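Local coordinates for protein glycerol-3-phosphate dehydrogenase [NAD(+)] (Dunaliella salina, PDB 6IUY) that probably reduces dihydroxyacetone phosphate with NADH to sn-glycerol 3-phosphate, and couples this to a phosphatase-like domain that lets it make glycerol directly, at residues A[436-441]-A[448-453]; A[191-194]-A[200-203]. One frame throughout, in Å; residues are numbered along the deposited sequence.

How the contacts relate
Contact 2 comes first along the chain and closes before contact 1 opens; their centres lie 24 Å apart and their nearest atoms about 14 Å, so the two do not touch. They share no helix, strand or sheet. Contact 2 sets helix 184-195 on strand 201-205, an inner strand of the parallel sheet of the haloacid dehalogenase-like part, which holds magnesium. Contact 1 sets helix 431-441 on strand 446-451, the outermost strand at one end of the mixed sheet of the NAD-binding part. Each is a helix packed on the strand that follows it after a short connection, one in each half of a chain joining a phosphatase-like unit to a dehydrogenase.

Contact 1: A[436-441]-A[448-453]; sequences LWQQLF and INLLAD
Gln438 and Ile448 bring the backbones closest, their CA atoms 6.5 Å apart, where helix 436-441 and strand 448-451 run nearly antiparallel (167°) with axes 9.2 Å from each other. Gln438 reaches from Ile448 to Leu450: a fully extended chain, CG trans to the backbone nitrogen (chi1 -180°), lays its methylenes against aliphatic groups before the amide is reached. Its CG lies 3.9 Å from CG2 of Ile448, the two side chains sliding past each other in opposite directions. The methyls of Leu450 divide the glutamine between them, CD2 lying 4.2 Å from CB of Gln438. CD1 meets the amide, 3.4 Å from OE1 of Gln438. A glutamine suits this partly exposed place, being oily along its length and polar at its end. Its NE2 makes a weak hydrogen bond to OE1 of Gln442, an oxygen that also accepts the backbone N of Ile448 and so ties the strand to the end of the helix. The helix connects a beta-alpha-beta unit, strand 422-427, helix 431-441, strand 446-451. Strand alternation turns Ile448 and Leu450 to the helix, where hydrophobic residues suit, Leu450 also touching Ile426, while Asn449 points away. CD1 of Ile448 packs 4.2 Å from CB of Phe441. This phenylalanine fills the buried side, its ring leading away to touch Ile426 on the adjacent strand 422-427 and Ile376 on strand 374-377, with the O of Trp437 in plane at its edge. It ends about 6 Å from the side chain of Trp267, which belongs to the NAD site.

Contact 2: A[191-194]-A[200-203]; sequences RIRR and NIIM
Apolar contact between Ile192 and Ile201 forms the inner part of this interface, CG2 of the helix residue meeting CD1 of the strand residue at 4.1 Å. Isoleucine suits both places because its two branches can face different neighbours in the buried layer between helix and sheet. Cys39 lies beside both, on strand 37-40, next to strand 201-205 in the parallel sheet of the haloacid dehalogenase-like fold.

The second kind of contact is a methyl against a flat cation. Arg193 leaves the helix with CG anti to the backbone N, then bends at chi3 (-74°), and this brings its guanidinium across the isoleucine. CD1 of Ile201 lies over the centre of one guanidinium face, 3.9 Å from Arg193 CZ and 3.9 Å from Arg193 NH2. The same methyl is 4.1 Å from CB of Arg193, so it sits in the curve of the bent arginine.

Polar bonds then fix that group from outside the two segments. NE donates to the O of Asp219, NH1 to the O of Asn199, and NH2 to the O of Gly220, besides forming a salt bridge with Asp222. The OD2 of Asp222 also accepts the backbone N of Ile201, so one carboxylate grips both the arginine and the start of the strand. A leucine in place of Arg193 would probably leave Asp222 without its cationic mate and the carbonyls of Asp219, Asn199 and Gly220 without this donor.

With NE, NH1 and NH2 each held by an acceptor, the guanidinium can offer a face to hydrocarbon, letting a charged residue lie over the methyl of the buried Ile201.

Contact 1: A[436-441]-A[448-453]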
ATOM      1  N   LEU A 436     -16.493  11.634 -16.495  1.00 47.10           N
ATOM      2  CA  LEU A 436     -16.219  12.964 -17.040  1.00 46.03           C
ATOM      3  C   LEU A 436     -14.782  13.398 -16.741  1.00 45.39           C
ATOM      4  O   LEU A 436     -14.008  13.709 -17.645  1.00 44.85           O
ATOM      5  CB  LEU A 436     -17.209  13.978 -16.450  1.00 46.78           C
ATOM      6  CG  LEU A 436     -17.221  15.403 -17.024  1.00 48.22           C
ATOM      7  CD1 LEU A 436     -17.900  15.418 -18.386  1.00 46.97           C
ATOM      8  CD2 LEU A 436     -17.897  16.387 -16.058  1.00 45.27           C
ATOM      9  N   TRP A 437     -14.423  13.395 -15.461  1.00 43.49           N
ATOM     10  CA  TRP A 437     -13.071  13.768 -15.056  1.00 43.21           C
ATOM     11  C   TRP A 437     -11.988  12.931 -15.735  1.00 45.70           C
ATOM     12  O   TRP A 437     -10.947  13.462 -16.147  1.00 46.12           O
ATOM     13  CB  TRP A 437     -12.940  13.675 -13.542  1.00 39.87           C
ATOM     14  CG  TRP A 437     -13.795  14.665 -12.834  1.00 43.60           C
ATOM     15  CD1 TRP A 437     -14.681  14.418 -11.832  1.00 43.02           C
ATOM     16  CD2 TRP A 437     -13.868  16.078 -13.096  1.00 41.57           C
ATOM     17  NE1 TRP A 437     -15.281  15.593 -11.432  1.00 39.00           N
ATOM     18  CE2 TRP A 437     -14.804  16.617 -12.204  1.00 41.38           C
ATOM     19  CE3 TRP A 437     -13.216  16.929 -13.986  1.00 43.98           C
ATOM     20  CZ2 TRP A 437     -15.110  17.980 -12.184  1.00 42.97           C
ATOM     21  CZ3 TRP A 437     -13.506  18.280 -13.948  1.00 37.07           C
ATOM     22  CH2 TRP A 437     -14.449  18.789 -13.063  1.00 40.78           C
ATOM     23  N   GLN A 438     -12.218  11.630 -15.879  1.00 47.53           N
ATOM     24  CA  GLN A 438     -11.202  10.793 -16.496  1.00 42.84           C
ATOM     25  C   GLN A 438     -10.997  11.179 -17.940  1.00 39.86           C
ATOM     26  O   GLN A 438      -9.853  11.250 -18.413  1.00 41.76           O
ATOM     27  CB  GLN A 438     -11.555   9.308 -16.405  1.00 44.22           C
ATOM     28  CG  GLN A 438     -10.492   8.411 -17.046  1.00 38.97           C
ATOM     29  CD  GLN A 438     -10.778   6.921 -16.846  1.00 45.29           C
ATOM     30  OE1 GLN A 438     -11.918   6.516 -16.616  1.00 50.66           O
ATOM     31  NE2 GLN A 438      -9.740   6.109 -16.938  1.00 47.34           N
ATOM     32  N   GLN A 439     -12.097  11.420 -18.652  1.00 44.05           N
ATOM     33  CA  GLN A 439     -12.011  11.860 -20.041  1.00 44.93           C
ATOM     34  C   GLN A 439     -11.301  13.217 -20.107  1.00 41.52           C
ATOM     35  O   GLN A 439     -10.532  13.464 -21.013  1.00 41.86           O
ATOM     36  CB  GLN A 439     -13.405  11.934 -20.697  1.00 48.85           C
ATOM     37  CG  GLN A 439     -13.394  12.487 -22.140  1.00 52.33           C
ATOM     38  CD  GLN A 439     -14.764  12.391 -22.846  1.00 62.36           C
ATOM     39  OE1 GLN A 439     -15.745  11.896 -22.274  1.00 62.69           O
ATOM     40  NE2 GLN A 439     -14.824  12.866 -24.091  1.00 53.79           N
ATOM     41  N   LEU A 440     -11.527  14.076 -19.120  1.00 39.45           N
ATOM     42  CA  LEU A 440     -10.903  15.400 -19.131  1.00 46.56           C
ATOM     43  C   LEU A 440      -9.377  15.348 -18.884  1.00 47.78           C
ATOM     44  O   LEU A 440      -8.593  15.933 -19.645  1.00 45.54           O
ATOM     45  CB  LEU A 440     -11.578  16.290 -18.093  1.00 42.23           C
ATOM     46  CG  LEU A 440     -11.404  17.801 -18.206  1.00 46.21           C
ATOM     47  CD1 LEU A 440     -11.796  18.280 -19.600  1.00 44.27           C
ATOM     48  CD2 LEU A 440     -12.234  18.486 -17.125  1.00 38.78           C
ATOM     49  N   PHE A 441      -8.963  14.621 -17.847  1.00 40.65           N
ATOM     50  CA  PHE A 441      -7.567  14.614 -17.403  1.00 42.51           C
ATOM     51  C   PHE A 441      -6.644  13.551 -18.019  1.00 44.23           C
ATOM     52  O   PHE A 441      -5.438  13.771 -18.137  1.00 45.33           O
ATOM     53  CB  PHE A 441      -7.512  14.450 -15.886  1.00 36.25           C
ATOM     54  CG  PHE A 441      -7.787  15.712 -15.121  1.00 39.43           C
ATOM     55  CD1 PHE A 441      -6.762  16.611 -14.855  1.00 39.07           C
ATOM     56  CD2 PHE A 441      -9.060  15.984 -14.635  1.00 37.88           C
ATOM     57  CE1 PHE A 441      -7.001  17.760 -14.131  1.00 36.34           C
ATOM     58  CE2 PHE A 441      -9.311  17.139 -13.909  1.00 40.57           C
ATOM     59  CZ  PHE A 441      -8.284  18.029 -13.657  1.00 39.64           C
ATOM     60  N   ILE A 448      -4.853   7.594 -15.687  1.00 44.81           N
ATOM     61  CA  ILE A 448      -5.795   7.825 -14.600  1.00 41.95           C
ATOM     62  C   ILE A 448      -6.401   6.522 -14.096  1.00 44.19           C
ATOM     63  O   ILE A 448      -6.750   5.639 -14.881  1.00 47.66           O
ATOM     64  CB  ILE A 448      -6.914   8.775 -15.038  1.00 41.60           C
ATOM     65  CG1 ILE A 448      -6.349  10.182 -15.259  1.00 44.69           C
ATOM     66  CG2 ILE A 448      -8.030   8.794 -14.015  1.00 37.53           C
ATOM     67  CD1 ILE A 448      -6.085  10.938 -13.985  1.00 43.26           C
ATOM     68  N   ASN A 449      -6.518   6.426 -12.777  1.00 39.70           N
ATOM     69  CA  ASN A 449      -7.124   5.295 -12.102  1.00 46.08           C
ATOM     70  C   ASN A 449      -8.310   5.779 -11.268  1.00 44.61           C
ATOM     71  O   ASN A 449      -8.137   6.637 -10.392  1.00 40.30           O
ATOM     72  CB  ASN A 449      -6.057   4.606 -11.229  1.00 51.33           C
ATOM     73  CG  ASN A 449      -6.601   3.450 -10.422  1.00 56.76           C
ATOM     74  OD1 ASN A 449      -7.591   2.817 -10.794  1.00 59.88           O
ATOM     75  ND2 ASN A 449      -5.941   3.158  -9.301  1.00 57.08           N
ATOM     76  N   LEU A 450      -9.509   5.247 -11.524  1.00 45.46           N
ATOM     77  CA  LEU A 450     -10.705   5.687 -10.782  1.00 45.75           C
ATOM     78  C   LEU A 450     -10.906   4.904  -9.493  1.00 46.05           C
ATOM     79  O   LEU A 450     -10.788   3.684  -9.452  1.00 50.55           O
ATOM     80  CB  LEU A 450     -11.974   5.581 -11.641  1.00 43.68           C
ATOM     81  CG  LEU A 450     -12.108   6.514 -12.843  1.00 41.78           C
ATOM     82  CD1 LEU A 450     -13.432   6.271 -13.559  1.00 40.82           C
ATOM     83  CD2 LEU A 450     -11.991   7.979 -12.466  1.00 41.27           C
ATOM     84  N   LEU A 451     -11.221   5.629  -8.433  1.00 45.15           N
ATOM     85  CA  LEU A 451     -11.331   5.052  -7.113  1.00 47.81           C
ATOM     86  C   LEU A 451     -12.529   5.688  -6.479  1.00 50.82           C
ATOM     87  O   LEU A 451     -12.800   6.854  -6.747  1.00 49.09           O
ATOM     88  CB  LEU A 451     -10.090   5.336  -6.277  1.00 45.66           C
ATOM     89  CG  LEU A 451      -9.052   4.247  -6.083  1.00 53.30           C
ATOM     90  CD1 LEU A 451      -8.681   3.663  -7.403  1.00 53.54           C
ATOM     91  CD2 LEU A 451      -7.839   4.861  -5.408  1.00 54.10           C
ATOM     92  N   ALA A 452     -13.235   4.952  -5.625  1.00 48.36           N
ATOM     93  CA  ALA A 452     -14.362   5.541  -4.929  1.00 47.28           C
ATOM     94  C   ALA A 452     -13.931   6.245  -3.637  1.00 49.86           C
ATOM     95  O   ALA A 452     -14.686   7.069  -3.110  1.00 50.63           O
ATOM     96  CB  ALA A 452     -15.400   4.492  -4.643  1.00 44.13           C
ATOM     97  N   ASP A 453     -12.719   5.957  -3.144  1.00 42.89           N
ATOM     98  CA  ASP A 453     -12.292   6.418  -1.808  1.00 44.68           C
ATOM     99  C   ASP A 453     -11.794   7.872  -1.767  1.00 45.50           C
ATOM    100  O   ASP A 453     -10.581   8.115  -1.668  1.00 41.49           O
ATOM    101  CB  ASP A 453     -11.178   5.501  -1.244  1.00 40.00           C
ATOM    102  CG  ASP A 453     -10.839   5.813   0.215  1.00 45.01           C
ATOM    103  OD1 ASP A 453     -11.403   6.775   0.783  1.00 45.99           O
ATOM    104  OD2 ASP A 453     -10.004   5.100   0.810  1.00 52.83           O
TER

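Contact 2: A[191-194]-A[200-203]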
ATOM      1  N   ARG A 191     -34.924  -5.159 -17.131  1.00 52.61           N
ATOM      2  CA  ARG A 191     -33.800  -6.068 -16.963  1.00 50.56           C
ATOM      3  C   ARG A 191     -32.493  -5.289 -16.965  1.00 52.65           C
ATOM      4  O   ARG A 191     -31.581  -5.579 -16.186  1.00 48.54           O
ATOM      5  CB  ARG A 191     -33.799  -7.116 -18.064  1.00 51.99           C
ATOM      6  CG  ARG A 191     -35.017  -8.011 -18.034  1.00 55.41           C
ATOM      7  CD  ARG A 191     -34.603  -9.452 -18.213  1.00 61.72           C
ATOM      8  NE  ARG A 191     -34.414  -9.791 -19.613  1.00 59.56           N
ATOM      9  CZ  ARG A 191     -33.416 -10.539 -20.067  1.00 61.15           C
ATOM     10  NH1 ARG A 191     -32.498 -11.009 -19.223  1.00 56.70           N
ATOM     11  NH2 ARG A 191     -33.328 -10.806 -21.368  1.00 56.91           N
ATOM     12  N   ILE A 192     -32.423  -4.296 -17.851  1.00 52.60           N
ATOM     13  CA  ILE A 192     -31.301  -3.360 -17.919  1.00 49.36           C
ATOM     14  C   ILE A 192     -31.111  -2.631 -16.590  1.00 51.80           C
ATOM     15  O   ILE A 192     -29.987  -2.482 -16.112  1.00 52.12           O
ATOM     16  CB  ILE A 192     -31.506  -2.331 -19.064  1.00 48.78           C
ATOM     17  CG1 ILE A 192     -31.198  -2.969 -20.424  1.00 49.11           C
ATOM     18  CG2 ILE A 192     -30.642  -1.110 -18.861  1.00 50.75           C
ATOM     19  CD1 ILE A 192     -31.606  -2.110 -21.603  1.00 46.29           C
ATOM     20  N   ARG A 193     -32.214  -2.204 -15.982  1.00 49.31           N
ATOM     21  CA  ARG A 193     -32.163  -1.440 -14.745  1.00 51.28           C
ATOM     22  C   ARG A 193     -31.649  -2.290 -13.588  1.00 55.27           C
ATOM     23  O   ARG A 193     -31.013  -1.774 -12.668  1.00 54.01           O
ATOM     24  CB  ARG A 193     -33.544  -0.875 -14.428  1.00 48.88           C
ATOM     25  CG  ARG A 193     -33.551   0.226 -13.393  1.00 55.34           C
ATOM     26  CD  ARG A 193     -34.979   0.716 -13.070  1.00 58.33           C
ATOM     27  NE  ARG A 193     -35.527   1.539 -14.143  1.00 55.84           N
ATOM     28  CZ  ARG A 193     -35.139   2.791 -14.375  1.00 59.74           C
ATOM     29  NH1 ARG A 193     -34.209   3.351 -13.605  1.00 56.39           N
ATOM     30  NH2 ARG A 193     -35.673   3.487 -15.374  1.00 56.72           N
ATOM     31  N   ARG A 194     -31.912  -3.595 -13.640  1.00 53.66           N
ATOM     32  CA  ARG A 194     -31.498  -4.503 -12.563  1.00 54.70           C
ATOM     33  C   ARG A 194     -30.060  -4.956 -12.725  1.00 50.74           C
ATOM     34  O   ARG A 194     -29.441  -5.460 -11.796  1.00 50.66           O
ATOM     35  CB  ARG A 194     -32.370  -5.754 -12.521  1.00 55.26           C
ATOM     36  CG  ARG A 194     -33.855  -5.539 -12.436  1.00 57.68           C
ATOM     37  CD  ARG A 194     -34.548  -6.876 -12.705  1.00 60.86           C
ATOM     38  NE  ARG A 194     -34.140  -7.905 -11.750  1.00 57.52           N
ATOM     39  CZ  ARG A 194     -34.991  -8.556 -10.965  1.00 61.39           C
ATOM     40  NH1 ARG A 194     -36.290  -8.297 -11.047  1.00 69.99           N
ATOM     41  NH2 ARG A 194     -34.558  -9.470 -10.108  1.00 60.09           N
ATOM     42  N   ASN A 200     -31.252   6.959 -14.832  1.00 56.66           N
ATOM     43  CA  ASN A 200     -32.002   7.611 -15.895  1.00 57.97           C
ATOM     44  C   ASN A 200     -31.825   6.890 -17.220  1.00 53.30           C
ATOM     45  O   ASN A 200     -30.754   6.951 -17.818  1.00 50.32           O
ATOM     46  CB  ASN A 200     -31.568   9.069 -16.040  1.00 56.53           C
ATOM     47  CG  ASN A 200     -31.572   9.802 -14.723  1.00 61.64           C
ATOM     48  OD1 ASN A 200     -32.456   9.590 -13.890  1.00 66.21           O
ATOM     49  ND2 ASN A 200     -30.568  10.651 -14.511  1.00 60.79           N
ATOM     50  N   ILE A 201     -32.882   6.216 -17.670  1.00 53.87           N
ATOM     51  CA  ILE A 201     -32.864   5.488 -18.939  1.00 53.63           C
ATOM     52  C   ILE A 201     -33.913   6.061 -19.896  1.00 51.01           C
ATOM     53  O   ILE A 201     -35.077   6.213 -19.536  1.00 53.03           O
ATOM     54  CB  ILE A 201     -33.121   3.974 -18.735  1.00 49.30           C
ATOM     55  CG1 ILE A 201     -32.204   3.413 -17.643  1.00 57.20           C
ATOM     56  CG2 ILE A 201     -32.913   3.223 -20.035  1.00 49.55           C
ATOM     57  CD1 ILE A 201     -32.584   2.028 -17.174  1.00 55.93           C
ATOM     58  N   ILE A 202     -33.486   6.372 -21.115  1.00 48.20           N
ATOM     59  CA  ILE A 202     -34.318   7.041 -22.093  1.00 51.70           C
ATOM     60  C   ILE A 202     -34.739   6.024 -23.139  1.00 53.74           C
ATOM     61  O   ILE A 202     -33.934   5.154 -23.497  1.00 51.61           O
ATOM     62  CB  ILE A 202     -33.559   8.218 -22.795  1.00 54.47           C
ATOM     63  CG1 ILE A 202     -32.848   9.121 -21.776  1.00 53.41           C
ATOM     64  CG2 ILE A 202     -34.482   9.011 -23.736  1.00 52.34           C
ATOM     65  CD1 ILE A 202     -33.742   9.700 -20.693  1.00 48.58           C
ATOM     66  N   MET A 203     -35.985   6.114 -23.621  1.00 49.59           N
ATOM     67  CA  MET A 203     -36.386   5.323 -24.783  1.00 50.82           C
ATOM     68  C   MET A 203     -36.576   6.230 -25.993  1.00 53.93           C
ATOM     69  O   MET A 203     -37.275   7.248 -25.917  1.00 55.27           O
ATOM     70  CB  MET A 203     -37.666   4.520 -24.514  1.00 54.18           C
ATOM     71  CG  MET A 203     -38.122   3.654 -25.715  1.00 51.87           C
ATOM     72  SD  MET A 203     -37.205   2.095 -25.903  1.00 54.08           S
ATOM     73  CE  MET A 203     -36.601   2.213 -27.582  1.00 51.21           C
TER